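Long-range contacts in uncharacterized protein (Mycobacterium tuberculosis, PDB 4Q6U), which is of unknown function but, with one GAF-like and two PAS-like domains in a single chain, probably acts as a triple-domain sensor: residues Pro110-Leu115 and Val208-Asn213; Val81-Gly86 and Val119-Pro124; Pro311-Val316 and Ala331-Thr336. All blocks are in the same frame, centred on the assembly; numbering follows the deposited sequence.

Contact 1 of 3, residues Pro110-Leu115 and Val208-Asn213; sequences PLKWDL and VARAMN
Lys112 and Arg210 run side by side off one face of the sheet and point the same way. Lys112 starts from the crowded position, CG between N and the carbonyl carbon (chi1 65°), then extends fully, so that its CD lies 4.0 Å from Arg210 NH1. Their like charges come close, Lys112 NZ standing 4.2 Å from Arg210 NH2, but Asp85 OD2 forms salt bridges with both Lys112 NZ and Arg210 NH1, and Glu198 takes Arg210 NE. On the other face Leu111 leans across its partner, CG 3.9 Å from Ala211 CB. Trp113 turns its indole away from Ala209 onto Val160 of helix 157-165, with NE1 bonded to Asp147. These strands, 109-114 and 206-215, are the first and last of the middle domain's PAS-like sheet (order 2-1-5-4-3) and lie antiparallel beside each other within it. Trp113 N gives a nearly straight bond to Ala209 O (2.8 Å, 164°), in the carbonyl plane, and Ala209 N answers to Trp113 O. At the next hydrogen-bonded pair Leu111 N approaches Ala211 O (3.1 Å) from well above the carbonyl plane; the same oxygen also accepts from His89.

Contact 2 of 3, residues Val81-Gly86 and Val119-Pro124; sequences VIMTDG and VATDTP
Neither segment carries an aromatic ring or a guanidinium, so no flat face is stacked here; the flat side-chain groups are the carboxylates of Asp85 and Asp122, and both are engaged elsewhere. Asp85 faces the basic side chains of Lys112 and Arg210, while its OD1 accepts from Arg87 N; Asp122 turns away from the other segment, with OD1 to Arg142 and OD2 to Ser126. The contact itself is carried by Met83, present as selenomethionine. Its CG is anti to the backbone N (chi1 -178°), and a bend at chi2 (53°) swings the selenium and methyl towards the second segment, crossing Thr121 and Thr123 obliquely. The methyl Met83 CE ends close to the backbone carbonyl Thr121 O (3.2 Å) and beside the methyl Thr121 CG2 (3.6 Å), while Met83 SE rests against Thr123 CG2 (3.7 Å). Thr123 OG1 lies in the crowded position (chi1 56°), bonded to Pro110 O and capping Ser126 N, while CG2, anti to the carbonyl carbon, faces Met83. Thr84 adds a looser methyl contact, CG2 to Thr123 CG2 at 4.2 Å. Polar contact across the pair goes through one water, 2.7 Å from Thr84 OG1, which donates to Asp122 O (2.5 Å). Met83 and Thr84 are the first two residues of a type I beta turn, closed by Gly86 N to Met83 O (2.8 Å). The turn joins strands 74-82 and 88-97 of the GAF-like domain, and Met83 also packs on Pro110 of strand 109-114, His89 of strand 88-97 and Arg210 of strand 206-215. Met83 thus meets the PAS-like sheet where 119-121, one of its two edge strands within the chain, leads into helix 124-129.

Contact 3 of 3, residues Pro311-Val316 and Ala331-Thr336; sequences PVHVTV and ALRLPT
Strands 311-316 and 331-333, the two arms of a hairpin, pair antiparallel with their axes 4.9 Å apart at closest and their directions at 163°, and bond at two pairs, His313 with Arg333 and Thr315 with Ala331. His313 N points nearly along the C=O axis of Arg333 O (2.7 Å), whereas Thr315 N meets Ala331 O on a lone pair. On the face bearing these four residues the guanidinium of Arg333 lies flat on the His313 imidazole, centres 3.7 Å apart and planes only 8° from parallel. Arg333 NH2 sits over the middle of the ring, and its closest ring atom is His313 CE1 at 3.3 Å. The torsions bring them together: His313 CG is anti to the backbone N (chi1 -177°), while Arg333 leaves from the crowded position and then extends to NE. Arg333 NH1 donates to the backbone O of the next residue, Leu334, which lies in the guanidinium plane, and NH2 forms a salt bridge with Glu339 of helix 337-343, which Thr336 caps. At the ring edge, in plane, a water lies 2.7 Å from His313 ND1, bonds to Thr315 OG1 and donates to Ala331 O; Thr315 OG1 is also hydrogen-bonded to Ser297 OG of strand 296-303. The opposite face is apolar: Leu332 CD2 touches Val314 CG2 at 3.5 Å and Val312 CG1 at 3.9 Å, Leu332 also meeting Tyr264 and Val314 meeting Trp251 and Leu300 in the PAS-like C-terminal domain. Where the strand pairing ends, Pro335 CD presses on Pro311 O (3.2 Å) and both prolines pack on Leu340 of the helix. The stacked guanidinium would tend to lower the pKa of His313, Glu339 acting the other way; bonds to Glu339 and Leu334 O fix the rotation of the guanidinium.

Starting from the N terminus, the chain first meets 81-86, the end of strand 74-82 and its turn, in the GAF-like domain. It enters the middle domain through 110-115, then closes contact 2 at 119-124, a loop of 32 intervening residues, tying the GAF-like to the middle domain. Contact 1, already opened, closes only at 208-213. The two therefore cross, and they touch where the neighbouring strands 109-114 and 119-121 meet, with a probable hydrogen bond from Asp114 N to Val119 O (2.8 Å). Contact 3 follows in series as a hairpin within the C-terminal domain; its nearest atoms stay about 17 Å from those of either other contact.

Contact 1 of 3, residues Pro110-Leu115 and Val208-Asn213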
# COMPACT_ATOMS: atom_id res chain seq x y z
N PRO B 110 -0.64 1.54 28.38
CA PRO B 110 -1.92 2.21 28.15
C PRO B 110 -1.70 3.64 27.69
O PRO B 110 -0.75 4.30 28.12
CB PRO B 110 -2.58 2.17 29.53
CG PRO B 110 -1.44 2.21 30.47
CD PRO B 110 -0.29 1.51 29.81
N LEU B 111 -2.54 4.09 26.77
CA LEU B 111 -2.55 5.48 26.33
C LEU B 111 -3.95 5.84 25.86
O LEU B 111 -4.80 4.96 25.68
CB LEU B 111 -1.53 5.71 25.21
CG LEU B 111 -1.79 4.96 23.90
CD1 LEU B 111 -1.56 5.87 22.71
CD2 LEU B 111 -0.91 3.73 23.76
N LYS B 112 -4.18 7.12 25.63
CA LYS B 112 -5.46 7.53 25.07
C LYS B 112 -5.28 8.75 24.18
O LYS B 112 -4.35 9.55 24.37
CB LYS B 112 -6.48 7.85 26.17
CG LYS B 112 -6.11 9.03 27.04
CD LYS B 112 -7.18 9.30 28.10
CE LYS B 112 -6.83 10.50 28.97
NZ LYS B 112 -7.85 10.67 30.05
N TRP B 113 -6.16 8.84 23.20
CA TRP B 113 -6.27 10.02 22.35
C TRP B 113 -7.63 10.64 22.63
O TRP B 113 -8.65 9.98 22.43
CB TRP B 113 -6.13 9.67 20.87
CG TRP B 113 -4.73 9.37 20.43
CD1 TRP B 113 -3.65 9.14 21.22
CD2 TRP B 113 -4.26 9.30 19.08
NE1 TRP B 113 -2.53 8.91 20.44
CE2 TRP B 113 -2.88 9.01 19.13
CE3 TRP B 113 -4.88 9.45 17.83
CZ2 TRP B 113 -2.11 8.86 17.97
CZ3 TRP B 113 -4.10 9.31 16.68
CH2 TRP B 113 -2.73 9.01 16.76
N ASP B 114 -7.64 11.87 23.13
CA ASP B 114 -8.90 12.61 23.23
C ASP B 114 -9.14 13.27 21.87
O ASP B 114 -8.48 14.24 21.52
CB ASP B 114 -8.86 13.65 24.35
CG ASP B 114 -10.23 14.30 24.62
OD1 ASP B 114 -10.98 14.55 23.65
OD2 ASP B 114 -10.56 14.55 25.80
N LEU B 115 -10.09 12.72 21.10
CA LEU B 115 -10.34 13.21 19.74
C LEU B 115 -11.07 14.55 19.75
O LEU B 115 -10.98 15.32 18.80
CB LEU B 115 -11.16 12.19 18.96
CG LEU B 115 -10.53 10.80 18.93
CD1 LEU B 115 -11.41 9.81 18.17
CD2 LEU B 115 -9.14 10.88 18.34
N VAL B 208 -13.24 9.60 22.70
CA VAL B 208 -11.92 9.23 23.20
C VAL B 208 -11.55 7.85 22.71
O VAL B 208 -12.35 6.92 22.80
CB VAL B 208 -11.87 9.25 24.74
CG1 VAL B 208 -10.50 8.83 25.25
CG2 VAL B 208 -12.25 10.63 25.28
N ALA B 209 -10.34 7.71 22.17
CA ALA B 209 -9.81 6.40 21.81
C ALA B 209 -8.85 5.93 22.91
O ALA B 209 -7.88 6.62 23.24
CB ALA B 209 -9.11 6.45 20.46
N ARG B 210 -9.14 4.77 23.49
CA ARG B 210 -8.28 4.20 24.52
C ARG B 210 -7.52 3.01 23.96
O ARG B 210 -8.08 2.22 23.20
CB ARG B 210 -9.10 3.80 25.75
CG ARG B 210 -9.74 4.99 26.45
CD ARG B 210 -10.46 4.63 27.73
NE ARG B 210 -10.94 5.86 28.37
CZ ARG B 210 -10.25 6.56 29.26
NH1 ARG B 210 -9.04 6.15 29.63
NH2 ARG B 210 -10.76 7.68 29.76
N ALA B 211 -6.26 2.88 24.33
CA ALA B 211 -5.38 1.90 23.70
C ALA B 211 -4.42 1.22 24.66
O ALA B 211 -4.21 1.68 25.78
CB ALA B 211 -4.60 2.57 22.56
N MSE B 212 -3.84 0.11 24.22
CA MSE B 212 -2.68 -0.46 24.88
C MSE B 212 -1.68 -0.86 23.82
O MSE B 212 -2.07 -1.45 22.81
CB MSE B 212 -3.06 -1.68 25.73
CG MSE B 212 -4.00 -1.39 26.85
SE MSE B 212 -4.34 -3.05 27.82
CE MSE B 212 -5.53 -3.93 26.53
N ASN B 213 -0.41 -0.54 24.02
CA ASN B 213 0.60 -1.16 23.17
C ASN B 213 1.48 -2.14 23.95
O ASN B 213 1.33 -2.31 25.17
CB ASN B 213 1.45 -0.10 22.44
CG ASN B 213 2.35 0.70 23.38
OD1 ASN B 213 2.56 0.35 24.54
ND2 ASN B 213 2.92 1.78 22.85

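Contact 2 of 3, residues Val81-Gly86 and Val119-Pro124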
# COMPACT_ATOMS: atom_id res chain seq x y z
N VAL B 81 -4.28 -3.36 33.82
CA VAL B 81 -3.60 -2.33 33.04
C VAL B 81 -4.41 -1.06 33.19
O VAL B 81 -5.48 -0.91 32.59
CB VAL B 81 -3.46 -2.70 31.56
CG1 VAL B 81 -2.52 -1.72 30.87
CG2 VAL B 81 -2.94 -4.12 31.42
N ILE B 82 -3.91 -0.14 34.01
CA ILE B 82 -4.70 1.02 34.40
C ILE B 82 -4.06 2.30 33.91
O ILE B 82 -2.90 2.58 34.21
CB ILE B 82 -4.88 1.06 35.92
CG1 ILE B 82 -5.47 -0.27 36.40
CG2 ILE B 82 -5.77 2.23 36.31
CD1 ILE B 82 -5.65 -0.37 37.91
N MSE B 83 -4.83 3.06 33.14
CA MSE B 83 -4.41 4.34 32.58
C MSE B 83 -4.25 5.33 33.72
O MSE B 83 -4.87 5.17 34.76
CB MSE B 83 -5.44 4.83 31.57
CG MSE B 83 -5.09 6.14 30.88
SE MSE B 83 -3.32 6.01 30.10
CE MSE B 83 -3.11 7.90 29.51
N THR B 84 -3.43 6.36 33.53
CA THR B 84 -3.18 7.27 34.66
C THR B 84 -4.38 8.15 35.04
O THR B 84 -4.31 8.90 36.02
CB THR B 84 -1.96 8.17 34.38
OG1 THR B 84 -2.05 8.71 33.06
CG2 THR B 84 -0.67 7.36 34.52
N ASP B 85 -5.48 8.04 34.31
CA ASP B 85 -6.72 8.68 34.76
C ASP B 85 -7.56 7.74 35.63
O ASP B 85 -8.69 8.06 35.99
CB ASP B 85 -7.54 9.18 33.56
CG ASP B 85 -7.78 8.11 32.52
OD1 ASP B 85 -7.63 6.91 32.85
OD2 ASP B 85 -8.11 8.46 31.36
N GLY B 86 -7.00 6.57 35.95
CA GLY B 86 -7.67 5.59 36.80
C GLY B 86 -8.49 4.55 36.05
O GLY B 86 -9.04 3.64 36.66
N VAL B 119 -5.85 15.79 21.63
CA VAL B 119 -4.67 15.67 22.48
C VAL B 119 -4.48 14.24 23.00
O VAL B 119 -5.43 13.57 23.38
CB VAL B 119 -4.77 16.65 23.69
CG1 VAL B 119 -3.63 16.42 24.67
CG2 VAL B 119 -4.78 18.10 23.21
N ALA B 120 -3.23 13.77 22.99
CA ALA B 120 -2.90 12.44 23.47
C ALA B 120 -2.29 12.47 24.87
O ALA B 120 -1.60 13.42 25.25
CB ALA B 120 -1.93 11.76 22.51
N THR B 121 -2.56 11.42 25.64
CA THR B 121 -1.96 11.23 26.93
C THR B 121 -1.31 9.85 26.89
O THR B 121 -2.01 8.84 26.69
CB THR B 121 -3.00 11.32 28.05
OG1 THR B 121 -3.81 12.48 27.83
CG2 THR B 121 -2.33 11.41 29.44
N ASP B 122 0.01 9.80 27.03
CA ASP B 122 0.70 8.50 27.05
C ASP B 122 1.14 8.17 28.46
O ASP B 122 0.79 8.89 29.40
CB ASP B 122 1.92 8.50 26.13
CG ASP B 122 1.55 8.30 24.68
OD1 ASP B 122 0.92 9.22 24.12
OD2 ASP B 122 1.88 7.23 24.12
N THR B 123 1.90 7.08 28.58
CA THR B 123 2.49 6.66 29.85
C THR B 123 3.97 6.35 29.61
O THR B 123 4.39 6.19 28.46
CB THR B 123 1.79 5.40 30.42
OG1 THR B 123 1.81 4.36 29.45
CG2 THR B 123 0.34 5.71 30.78
N PRO B 124 4.79 6.31 30.68
CA PRO B 124 6.16 5.81 30.54
C PRO B 124 6.22 4.46 29.83
O PRO B 124 7.08 4.22 28.97
CB PRO B 124 6.63 5.69 32.00
CG PRO B 124 5.89 6.78 32.70
CD PRO B 124 4.54 6.86 32.03
O HOH W 1 0.25 9.43 31.79

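Contact 3 of 3, residues Pro311-Val316 and Ala331-Thr336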
# COMPACT_ATOMS: atom_id res chain seq x y z
N PRO B 311 4.47 34.01 11.16
CA PRO B 311 3.84 33.80 9.85
C PRO B 311 4.39 32.57 9.14
O PRO B 311 5.60 32.42 9.04
CB PRO B 311 4.18 35.09 9.08
CG PRO B 311 5.38 35.64 9.77
CD PRO B 311 5.23 35.27 11.22
N VAL B 312 3.50 31.70 8.69
CA VAL B 312 3.90 30.47 8.01
C VAL B 312 3.09 30.33 6.75
O VAL B 312 1.87 30.48 6.78
CB VAL B 312 3.69 29.21 8.88
CG1 VAL B 312 3.93 27.92 8.04
CG2 VAL B 312 4.56 29.24 10.14
N HIS B 313 3.75 30.03 5.64
CA HIS B 313 3.05 29.84 4.38
C HIS B 313 2.51 28.41 4.31
O HIS B 313 3.26 27.44 4.42
CB HIS B 313 3.95 30.13 3.19
CG HIS B 313 3.25 30.01 1.87
ND1 HIS B 313 3.05 28.80 1.24
CD2 HIS B 313 2.69 30.95 1.07
CE1 HIS B 313 2.40 29.01 0.10
NE2 HIS B 313 2.17 30.30 -0.02
N VAL B 314 1.20 28.31 4.13
CA VAL B 314 0.49 27.04 4.20
C VAL B 314 -0.19 26.71 2.87
O VAL B 314 -0.89 27.56 2.31
CB VAL B 314 -0.56 27.10 5.31
CG1 VAL B 314 -1.43 25.88 5.28
CG2 VAL B 314 0.11 27.25 6.68
N THR B 315 0.02 25.50 2.38
CA THR B 315 -0.65 25.02 1.17
C THR B 315 -1.42 23.73 1.49
O THR B 315 -0.85 22.78 2.04
CB THR B 315 0.35 24.78 0.03
OG1 THR B 315 0.97 26.03 -0.32
CG2 THR B 315 -0.35 24.20 -1.21
N VAL B 316 -2.71 23.71 1.18
CA VAL B 316 -3.62 22.70 1.72
C VAL B 316 -4.36 21.94 0.64
O VAL B 316 -4.95 22.55 -0.26
CB VAL B 316 -4.66 23.34 2.65
CG1 VAL B 316 -5.31 22.28 3.52
CG2 VAL B 316 -4.02 24.39 3.51
N ALA B 331 1.20 21.69 3.46
CA ALA B 331 2.62 21.92 3.21
C ALA B 331 3.05 23.22 3.87
O ALA B 331 2.56 24.29 3.52
CB ALA B 331 2.91 21.94 1.72
N LEU B 332 3.98 23.13 4.81
CA LEU B 332 4.39 24.29 5.59
C LEU B 332 5.77 24.79 5.25
O LEU B 332 6.73 24.02 5.24
CB LEU B 332 4.36 23.96 7.07
CG LEU B 332 3.06 23.38 7.59
CD1 LEU B 332 3.32 22.78 8.95
CD2 LEU B 332 2.09 24.51 7.70
N ARG B 333 5.89 26.09 5.04
CA ARG B 333 7.19 26.70 4.84
C ARG B 333 7.18 28.18 5.25
O ARG B 333 6.13 28.78 5.44
CB ARG B 333 7.63 26.56 3.37
CG ARG B 333 6.78 27.35 2.37
CD ARG B 333 7.43 27.38 0.97
NE ARG B 333 6.54 27.93 -0.07
CZ ARG B 333 6.19 29.21 -0.16
NH1 ARG B 333 6.64 30.09 0.73
NH2 ARG B 333 5.39 29.61 -1.13
N LEU B 334 8.37 28.76 5.38
CA LEU B 334 8.48 30.19 5.64
C LEU B 334 7.95 31.00 4.46
O LEU B 334 8.20 30.65 3.30
CB LEU B 334 9.94 30.55 5.93
CG LEU B 334 10.49 29.88 7.20
CD1 LEU B 334 11.96 30.23 7.41
CD2 LEU B 334 9.67 30.30 8.40
N PRO B 335 7.20 32.08 4.73
CA PRO B 335 6.71 32.92 3.64
C PRO B 335 7.77 33.91 3.18
O PRO B 335 8.58 34.34 4.00
CB PRO B 335 5.52 33.65 4.27
CG PRO B 335 5.90 33.77 5.72
CD PRO B 335 6.76 32.57 6.05
N THR B 336 7.78 34.24 1.89
CA THR B 336 8.70 35.24 1.35
C THR B 336 8.28 36.64 1.76
O THR B 336 7.15 36.85 2.23
CB THR B 336 8.76 35.19 -0.19
OG1 THR B 336 7.45 35.41 -0.73
CG2 THR B 336 9.28 33.85 -0.67
O HOH W 2 3.23 26.10 1.53